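Side-chain contact in mercuric reductase (Metallosphaera sedula, PDB 4YWO), which probably reduces mercuric ion to elemental mercury at the expense of NADPH, working as an FAD-containing homodimer with a redox-active disulfide: residues 428-432 with 433-437. Numbering follows the deposited sequence.
Sequences HDLID and TVHMF. With FAD (flavin-adenine dinucleotide), chain B.
The side-chain hydroxyl of T433 donates to the carbonyl oxygen of D429, four residues earlier, with OG1 and O 2.9 Å apart and the donor tilted 24° from the carbonyl plane. A chi1 of -60° sets OG1 beside its own backbone N, turning it back toward the helix that runs into this loop. The T433 amide meets the next carbonyl, N to O of L430 at 3.1 Å, approaching from above the plane of that group. Beyond the turn, the H435 ring folds back on the chain: its ND1 donates to T433 O at 2.9 Å, the acceptor lying nearly in the ring plane, while NE2 is hydrogen-bonded to the carboxylate of E416, so both ring nitrogens are engaged and the imidazole is fixed in rotation. L430 CD1 rests against the edge of this ring, 4.1 Å from H435 CE1. Across the dimer interface, D432 OD1 forms a salt bridge with R319 of the second subunit. The extended chain then brings F437 O to the FAD of the second subunit, whose N3 donates a hydrogen bond to it at 2.8 Å, and sets M436 CE 3.5 Å from the same N3. A dimerisation-domain loop completing the flavin site of the partner subunit is characteristic of the dimeric pyridine nucleotide-disulfide oxidoreductases.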
loop_
_atom_site.group_PDB
_atom_site.type_symbol
_atom_site.label_atom_id
_atom_site.label_comp_id
_atom_site.label_asym_id
_atom_site.label_seq_id
_atom_site.Cartn_x
_atom_site.Cartn_y
_atom_site.Cartn_z
ATOM N N HIS A 428 -15.438 -11.578 8.145
ATOM C CA HIS A 428 -16.343 -10.480 8.589
ATOM C C HIS A 428 -15.616 -9.370 9.159
ATOM O O HIS A 428 -16.047 -8.266 9.017
ATOM C CB HIS A 428 -17.315 -11.044 9.644
ATOM C CG HIS A 428 -18.298 -12.004 9.041
ATOM N ND1 HIS A 428 -18.123 -13.376 9.082
ATOM C CD2 HIS A 428 -19.409 -11.789 8.296
ATOM C CE1 HIS A 428 -19.113 -13.965 8.431
ATOM N NE2 HIS A 428 -19.912 -13.024 7.959
ATOM N N ASP A 429 -14.487 -9.619 9.790
ATOM C CA ASP A 429 -13.634 -8.537 10.348
ATOM C C ASP A 429 -13.157 -7.624 9.222
ATOM O O ASP A 429 -13.177 -6.406 9.351
ATOM C CB ASP A 429 -12.394 -9.021 11.102
ATOM C CG ASP A 429 -12.717 -9.777 12.432
ATOM O OD1 ASP A 429 -13.697 -9.316 13.089
ATOM O OD2 ASP A 429 -11.917 -10.675 12.820
ATOM N N LEU A 430 -12.776 -8.195 8.133
ATOM C CA LEU A 430 -12.388 -7.367 6.994
ATOM C C LEU A 430 -13.559 -6.648 6.379
ATOM O O LEU A 430 -13.477 -5.485 5.993
ATOM C CB LEU A 430 -11.655 -8.192 5.964
ATOM C CG LEU A 430 -10.170 -8.320 6.058
ATOM C CD1 LEU A 430 -9.489 -6.957 5.919
ATOM C CD2 LEU A 430 -9.763 -8.903 7.393
ATOM N N ILE A 431 -14.677 -7.346 6.188
ATOM C CA ILE A 431 -15.865 -6.704 5.694
ATOM C C ILE A 431 -16.304 -5.492 6.506
ATOM O O ILE A 431 -16.737 -4.463 5.929
ATOM C CB ILE A 431 -16.979 -7.760 5.525
ATOM C CG1 ILE A 431 -16.481 -8.752 4.479
ATOM C CG2 ILE A 431 -18.289 -7.108 5.073
ATOM C CD1 ILE A 431 -17.295 -10.007 4.414
ATOM N N ASP A 432 -16.133 -5.620 7.839
ATOM C CA ASP A 432 -16.517 -4.549 8.772
ATOM C C ASP A 432 -15.560 -3.353 8.823
ATOM O O ASP A 432 -15.862 -2.333 9.444
ATOM C CB ASP A 432 -16.664 -5.119 10.170
ATOM C CG ASP A 432 -17.923 -5.940 10.347
ATOM O OD1 ASP A 432 -18.822 -5.863 9.477
ATOM O OD2 ASP A 432 -17.984 -6.652 11.417
ATOM N N THR A 433 -14.414 -3.461 8.191
ATOM C CA THR A 433 -13.378 -2.401 8.161
ATOM C C THR A 433 -13.538 -1.615 6.878
ATOM O O THR A 433 -13.346 -2.188 5.786
ATOM C CB THR A 433 -12.003 -2.999 8.152
ATOM O OG1 THR A 433 -11.848 -3.792 9.354
ATOM C CG2 THR A 433 -10.933 -1.907 8.226
ATOM N N VAL A 434 -13.964 -0.353 7.040
ATOM C CA VAL A 434 -14.112 0.557 5.894
ATOM C C VAL A 434 -12.698 0.838 5.328
ATOM O O VAL A 434 -11.795 1.274 6.059
ATOM C CB VAL A 434 -14.854 1.832 6.297
ATOM C CG1 VAL A 434 -15.027 2.781 5.125
ATOM C CG2 VAL A 434 -16.250 1.431 6.903
ATOM N N HIS A 435 -12.503 0.484 4.052
ATOM C CA HIS A 435 -11.250 0.803 3.336
ATOM C C HIS A 435 -11.384 2.174 2.636
ATOM O O HIS A 435 -12.351 2.918 2.894
ATOM C CB HIS A 435 -10.911 -0.360 2.389
ATOM C CG HIS A 435 -10.314 -1.521 3.117
ATOM N ND1 HIS A 435 -11.012 -2.188 4.112
ATOM C CD2 HIS A 435 -9.075 -2.063 3.081
ATOM C CE1 HIS A 435 -10.225 -3.121 4.622
ATOM N NE2 HIS A 435 -9.054 -3.087 3.998
ATOM N N MET A 436 -10.377 2.582 1.895
ATOM C CA MET A 436 -10.439 3.803 1.106
ATOM C C MET A 436 -10.718 3.438 -0.331
ATOM O O MET A 436 -10.024 2.570 -0.932
ATOM C CB MET A 436 -9.146 4.606 1.196
ATOM C CG MET A 436 -9.230 5.876 0.457
ATOM S SD MET A 436 -10.341 7.080 1.344
ATOM C CE MET A 436 -10.722 8.162 0.144
ATOM N N PHE A 437 -11.720 4.090 -0.909
ATOM C CA PHE A 437 -11.974 3.937 -2.361
ATOM C C PHE A 437 -11.393 5.103 -3.121
ATOM O O PHE A 437 -11.549 6.274 -2.614
ATOM C CB PHE A 437 -13.510 3.918 -2.615
ATOM C CG PHE A 437 -13.840 3.628 -4.037
ATOM C CD1 PHE A 437 -13.860 2.338 -4.542
ATOM C CD2 PHE A 437 -14.154 4.623 -4.807
ATOM C CE1 PHE A 437 -14.187 2.133 -5.885
ATOM C CE2 PHE A 437 -14.513 4.448 -6.152
ATOM C CZ PHE A 437 -14.533 3.199 -6.681
HETATM P PA FAD B . -24.950 10.310 -4.179
HETATM O O1A FAD B . -24.167 9.246 -4.912
HETATM O O2A FAD B . -24.963 11.727 -4.701
HETATM O O5B FAD B . -26.474 9.809 -4.042
HETATM C C5B FAD B . -27.553 10.661 -4.419
HETATM C C4B FAD B . -28.248 10.087 -5.647
HETATM O O4B FAD B . -29.651 9.967 -5.395
HETATM C C3B FAD B . -28.066 10.989 -6.857
HETATM O O3B FAD B . -27.398 10.278 -7.903
HETATM C C2B FAD B . -29.459 11.385 -7.304
HETATM O O2B FAD B . -29.692 10.930 -8.640
HETATM C C1B FAD B . -30.425 10.704 -6.346
HETATM N N9A FAD B . -31.240 11.727 -5.645
HETATM C C8A FAD B . -30.761 12.798 -4.987
HETATM N N7A FAD B . -31.769 13.538 -4.457
HETATM C C5A FAD B . -32.927 12.933 -4.779
HETATM C C6A FAD B . -34.367 13.185 -4.537
HETATM N N6A FAD B . -34.781 14.260 -3.825
HETATM N N1A FAD B . -35.255 12.304 -5.051
HETATM C C2A FAD B . -34.857 11.231 -5.760
HETATM N N3A FAD B . -33.568 10.942 -6.018
HETATM C C4A FAD B . -32.573 11.739 -5.563
HETATM N N1 FAD B . -14.905 9.754 -2.045
HETATM C C2 FAD B . -13.943 8.820 -1.837
HETATM O O2 FAD B . -14.112 7.977 -0.930
HETATM N N3 FAD B . -12.814 8.765 -2.566
HETATM C C4 FAD B . -12.559 9.631 -3.554
HETATM O O4 FAD B . -11.499 9.554 -4.215
HETATM C C4X FAD B . -13.561 10.685 -3.847
HETATM N N5 FAD B . -13.378 11.596 -4.828
HETATM C C5X FAD B . -14.312 12.546 -5.071
HETATM C C6 FAD B . -14.102 13.474 -6.085
HETATM C C7 FAD B . -15.056 14.452 -6.342
HETATM C C7M FAD B . -14.826 15.456 -7.441
HETATM C C8 FAD B . -16.302 14.509 -5.532
HETATM C C8M FAD B . -17.333 15.571 -5.812
HETATM C C9 FAD B . -16.516 13.584 -4.518
HETATM C C9A FAD B . -15.563 12.605 -4.261
HETATM N N10 FAD B . -15.771 11.664 -3.235
HETATM C C10 FAD B . -14.780 10.690 -3.009
HETATM C "C1'" FAD B . -16.989 11.696 -2.422
HETATM C "C2'" FAD B . -17.943 10.604 -2.892
HETATM O "O2'" FAD B . -18.131 10.711 -4.307
HETATM C "C3'" FAD B . -19.291 10.718 -2.190
HETATM O "O3'" FAD B . -19.089 10.772 -0.774
HETATM C "C4'" FAD B . -20.185 9.532 -2.530
HETATM O "O4'" FAD B . -20.544 9.586 -3.915
HETATM C "C5'" FAD B . -21.448 9.536 -1.677
HETATM O "O5'" FAD B . -22.477 8.812 -2.347
HETATM P P FAD B . -24.015 8.980 -1.905
HETATM O O1P FAD B . -24.806 7.841 -2.504
HETATM O O2P FAD B . -24.056 9.224 -0.416
HETATM O O3P FAD B . -24.449 10.340 -2.650
#